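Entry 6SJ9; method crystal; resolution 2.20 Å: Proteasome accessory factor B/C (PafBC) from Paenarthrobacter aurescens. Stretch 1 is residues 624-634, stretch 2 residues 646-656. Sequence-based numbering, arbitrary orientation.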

# COMPACT_ATOMS: atom_id res chain seq x y z
N ASP A 624 -9.69 11.61 -7.22
CA ASP A 624 -11.11 11.86 -7.30
C ASP A 624 -11.43 12.89 -6.22
O ASP A 624 -10.96 12.78 -5.08
CB ASP A 624 -11.93 10.57 -7.07
CG ASP A 624 -13.44 10.80 -7.25
OD1 ASP A 624 -13.92 10.62 -8.40
OD2 ASP A 624 -14.14 11.19 -6.28
N ALA A 625 -12.26 13.88 -6.57
CA ALA A 625 -12.60 14.91 -5.60
C ALA A 625 -13.37 14.34 -4.42
O ALA A 625 -13.36 14.95 -3.35
CB ALA A 625 -13.42 16.03 -6.26
N GLY A 626 -14.05 13.21 -4.61
CA GLY A 626 -14.78 12.59 -3.51
C GLY A 626 -13.91 12.07 -2.37
O GLY A 626 -14.37 11.99 -1.23
N TRP A 627 -12.65 11.73 -2.65
CA TRP A 627 -11.79 11.25 -1.57
C TRP A 627 -11.37 12.35 -0.63
O TRP A 627 -11.02 12.07 0.52
CB TRP A 627 -10.54 10.59 -2.12
CG TRP A 627 -10.86 9.51 -3.04
CD1 TRP A 627 -12.02 8.78 -3.07
CD2 TRP A 627 -10.01 8.98 -4.04
NE1 TRP A 627 -11.94 7.84 -4.06
CE2 TRP A 627 -10.72 7.94 -4.67
CE3 TRP A 627 -8.72 9.29 -4.48
CZ2 TRP A 627 -10.19 7.21 -5.72
CZ3 TRP A 627 -8.18 8.56 -5.51
CH2 TRP A 627 -8.91 7.53 -6.13
N LEU A 628 -11.48 13.60 -1.07
CA LEU A 628 -10.83 14.70 -0.35
C LEU A 628 -11.41 14.91 1.04
O LEU A 628 -10.63 15.09 1.98
CB LEU A 628 -10.91 15.97 -1.21
CG LEU A 628 -9.76 16.91 -0.96
CD1 LEU A 628 -8.54 16.07 -0.93
CD2 LEU A 628 -9.67 17.88 -2.10
N PRO A 629 -12.73 14.96 1.24
CA PRO A 629 -13.23 15.21 2.62
C PRO A 629 -12.80 14.15 3.64
O PRO A 629 -12.47 14.49 4.79
CB PRO A 629 -14.75 15.25 2.43
CG PRO A 629 -14.93 15.67 0.99
CD PRO A 629 -13.83 14.96 0.25
N MSE A 630 -12.84 12.88 3.27
CA MSE A 630 -12.27 11.80 4.09
C MSE A 630 -10.80 12.03 4.43
O MSE A 630 -10.42 11.94 5.58
CB MSE A 630 -12.40 10.47 3.37
CG MSE A 630 -13.81 10.11 2.99
SE MSE A 630 -13.84 8.27 2.29
CE MSE A 630 -12.41 8.45 0.94
N PHE A 631 -9.99 12.34 3.41
CA PHE A 631 -8.59 12.71 3.64
C PHE A 631 -8.48 13.81 4.70
O PHE A 631 -7.77 13.65 5.70
CB PHE A 631 -7.99 13.17 2.31
CG PHE A 631 -6.55 13.63 2.40
CD1 PHE A 631 -5.52 12.71 2.55
CD2 PHE A 631 -6.22 14.98 2.33
CE1 PHE A 631 -4.19 13.13 2.63
CE2 PHE A 631 -4.91 15.40 2.42
CZ PHE A 631 -3.89 14.47 2.56
N VAL A 632 -9.26 14.90 4.56
CA VAL A 632 -9.08 16.03 5.48
C VAL A 632 -9.57 15.66 6.88
O VAL A 632 -8.94 16.01 7.89
CB VAL A 632 -9.79 17.30 4.95
CG1 VAL A 632 -9.74 18.41 5.99
CG2 VAL A 632 -9.23 17.77 3.62
N SER A 633 -10.72 14.99 6.97
CA SER A 633 -11.19 14.66 8.31
C SER A 633 -10.33 13.58 8.94
O SER A 633 -10.03 13.65 10.13
CB SER A 633 -12.67 14.24 8.30
OG SER A 633 -12.89 13.01 7.61
N GLN A 634 -9.83 12.63 8.15
CA GLN A 634 -8.93 11.62 8.71
C GLN A 634 -7.79 12.28 9.46
O GLN A 634 -7.52 11.97 10.63
CB GLN A 634 -8.35 10.73 7.61
CG GLN A 634 -7.33 9.81 8.19
CD GLN A 634 -6.77 8.83 7.19
OE1 GLN A 634 -7.36 8.60 6.15
NE2 GLN A 634 -5.61 8.27 7.51
N SER A 646 -14.71 25.60 -4.04
CA SER A 646 -15.82 24.67 -4.02
C SER A 646 -15.46 23.44 -3.17
O SER A 646 -16.18 23.11 -2.21
CB SER A 646 -16.17 24.28 -5.46
OG SER A 646 -15.01 23.86 -6.15
N LEU A 647 -14.30 22.84 -3.44
CA LEU A 647 -13.88 21.65 -2.69
C LEU A 647 -13.66 21.96 -1.22
O LEU A 647 -14.02 21.16 -0.36
CB LEU A 647 -12.61 21.07 -3.31
CG LEU A 647 -12.73 20.46 -4.71
CD1 LEU A 647 -11.49 19.70 -5.08
CD2 LEU A 647 -13.91 19.53 -4.72
N ARG A 648 -13.14 23.16 -0.91
CA ARG A 648 -12.91 23.49 0.50
C ARG A 648 -14.20 23.48 1.31
O ARG A 648 -14.23 22.95 2.44
CB ARG A 648 -12.24 24.86 0.63
CG ARG A 648 -12.15 25.33 2.07
CD ARG A 648 -11.81 26.80 2.16
NE ARG A 648 -11.73 27.28 3.53
CZ ARG A 648 -11.52 28.56 3.87
NH1 ARG A 648 -11.36 29.48 2.93
NH2 ARG A 648 -11.46 28.91 5.15
N GLN A 649 -15.25 24.12 0.79
CA GLN A 649 -16.52 24.21 1.52
C GLN A 649 -17.24 22.87 1.55
O GLN A 649 -17.88 22.51 2.55
CB GLN A 649 -17.42 25.28 0.90
CG GLN A 649 -16.84 26.67 1.00
CD GLN A 649 -17.87 27.75 0.68
OE1 GLN A 649 -19.04 27.46 0.43
NE2 GLN A 649 -17.43 29.01 0.70
N GLU A 650 -17.12 22.11 0.46
CA GLU A 650 -17.71 20.78 0.42
C GLU A 650 -17.09 19.88 1.49
O GLU A 650 -17.77 19.01 2.04
CB GLU A 650 -17.52 20.20 -0.98
CG GLU A 650 -18.34 18.97 -1.29
CD GLU A 650 -18.05 18.42 -2.69
OE1 GLU A 650 -17.54 19.17 -3.55
OE2 GLU A 650 -18.37 17.23 -2.93
N THR A 651 -15.79 20.07 1.77
CA THR A 651 -15.11 19.35 2.86
C THR A 651 -15.52 19.89 4.23
O THR A 651 -15.71 19.12 5.18
CB THR A 651 -13.59 19.44 2.68
OG1 THR A 651 -13.18 18.49 1.69
CG2 THR A 651 -12.85 19.14 3.99
N ARG A 652 -15.64 21.22 4.37
CA ARG A 652 -16.11 21.76 5.65
C ARG A 652 -17.50 21.24 6.00
O ARG A 652 -17.81 21.06 7.19
CB ARG A 652 -16.09 23.30 5.63
CG ARG A 652 -16.60 23.97 6.94
CD ARG A 652 -15.83 23.41 8.14
NE ARG A 652 -16.14 24.04 9.41
CZ ARG A 652 -15.61 25.18 9.84
NH1 ARG A 652 -14.72 25.81 9.08
NH2 ARG A 652 -15.96 25.69 11.03
N ALA A 653 -18.36 21.02 5.01
CA ALA A 653 -19.69 20.49 5.30
C ALA A 653 -19.62 19.03 5.78
O ALA A 653 -20.36 18.63 6.70
CB ALA A 653 -20.58 20.64 4.06
N TRP A 654 -18.73 18.24 5.17
CA TRP A 654 -18.49 16.87 5.64
C TRP A 654 -18.08 16.88 7.11
O TRP A 654 -18.71 16.22 7.95
CB TRP A 654 -17.44 16.23 4.74
CG TRP A 654 -16.81 14.93 5.16
CD1 TRP A 654 -15.65 14.77 5.83
CD2 TRP A 654 -17.27 13.62 4.81
NE1 TRP A 654 -15.36 13.43 5.97
CE2 TRP A 654 -16.34 12.71 5.35
CE3 TRP A 654 -18.39 13.13 4.13
CZ2 TRP A 654 -16.50 11.33 5.23
CZ3 TRP A 654 -18.54 11.78 4.01
CH2 TRP A 654 -17.59 10.88 4.55
N ILE A 655 -17.09 17.72 7.45
CA ILE A 655 -16.62 17.83 8.84
C ILE A 655 -17.75 18.33 9.74
O ILE A 655 -17.99 17.79 10.83
CB ILE A 655 -15.40 18.76 8.93
CG1 ILE A 655 -14.19 18.17 8.17
CG2 ILE A 655 -15.04 19.02 10.38
CD1 ILE A 655 -13.08 19.17 7.90
N ASP A 656 -18.45 19.39 9.32
CA ASP A 656 -19.53 19.92 10.15
C ASP A 656 -20.62 18.88 10.35
O ASP A 656 -21.08 18.67 11.48
CB ASP A 656 -20.12 21.21 9.56
CG ASP A 656 -19.18 22.39 9.71
OD1 ASP A 656 -18.16 22.24 10.41
OD2 ASP A 656 -19.48 23.47 9.12

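The indole of Trp654 is held in two ways by one turn of the neighbouring helix: Pro629 lies over a face of the ring while Ser633 meets its edge. Pro629 CB sits 3.6 Å from the centroid of the five-membered ring of Trp654, 20° off the normal, a CH-pi contact, and Trp654 NE1 donates a hydrogen bond to Ser633 OG (3.0 Å, 158°), near the ring plane. Pro629 O also lies 3.3 Å from Trp654 NE1, but the angle is too poor for a bond. Met630, a selenomethionine, adds its CG 3.7 Å from Trp654 CZ2 before its side chain leads away.

The helices cross at -58° and come closest, CA to CA, at Pro629 and Thr651 (4.6 Å). The compact Thr651 suits this narrow point: its OG1 lies 3.4 Å from Pro629 CG and makes a weak hydrogen bond to Leu647 O (3.5 Å), while its CG2 packs 3.7 Å from Val632 CB. Apolar pairs extend the contact to either end: Ala625, in the turn before the first helix, brings CB to 3.9 Å from Leu647 CD2, Leu628 CD2 is 3.9 Å from Leu647 CD1, and Val632 CG1 is 3.9 Å from Ile655 CD1. The two surfaces together bury 487 Å²; buried Leu628, Pro629, Val632 and Ile655 suit this packing, while the Ser633 hydroxyl gives the indole N-H a partner.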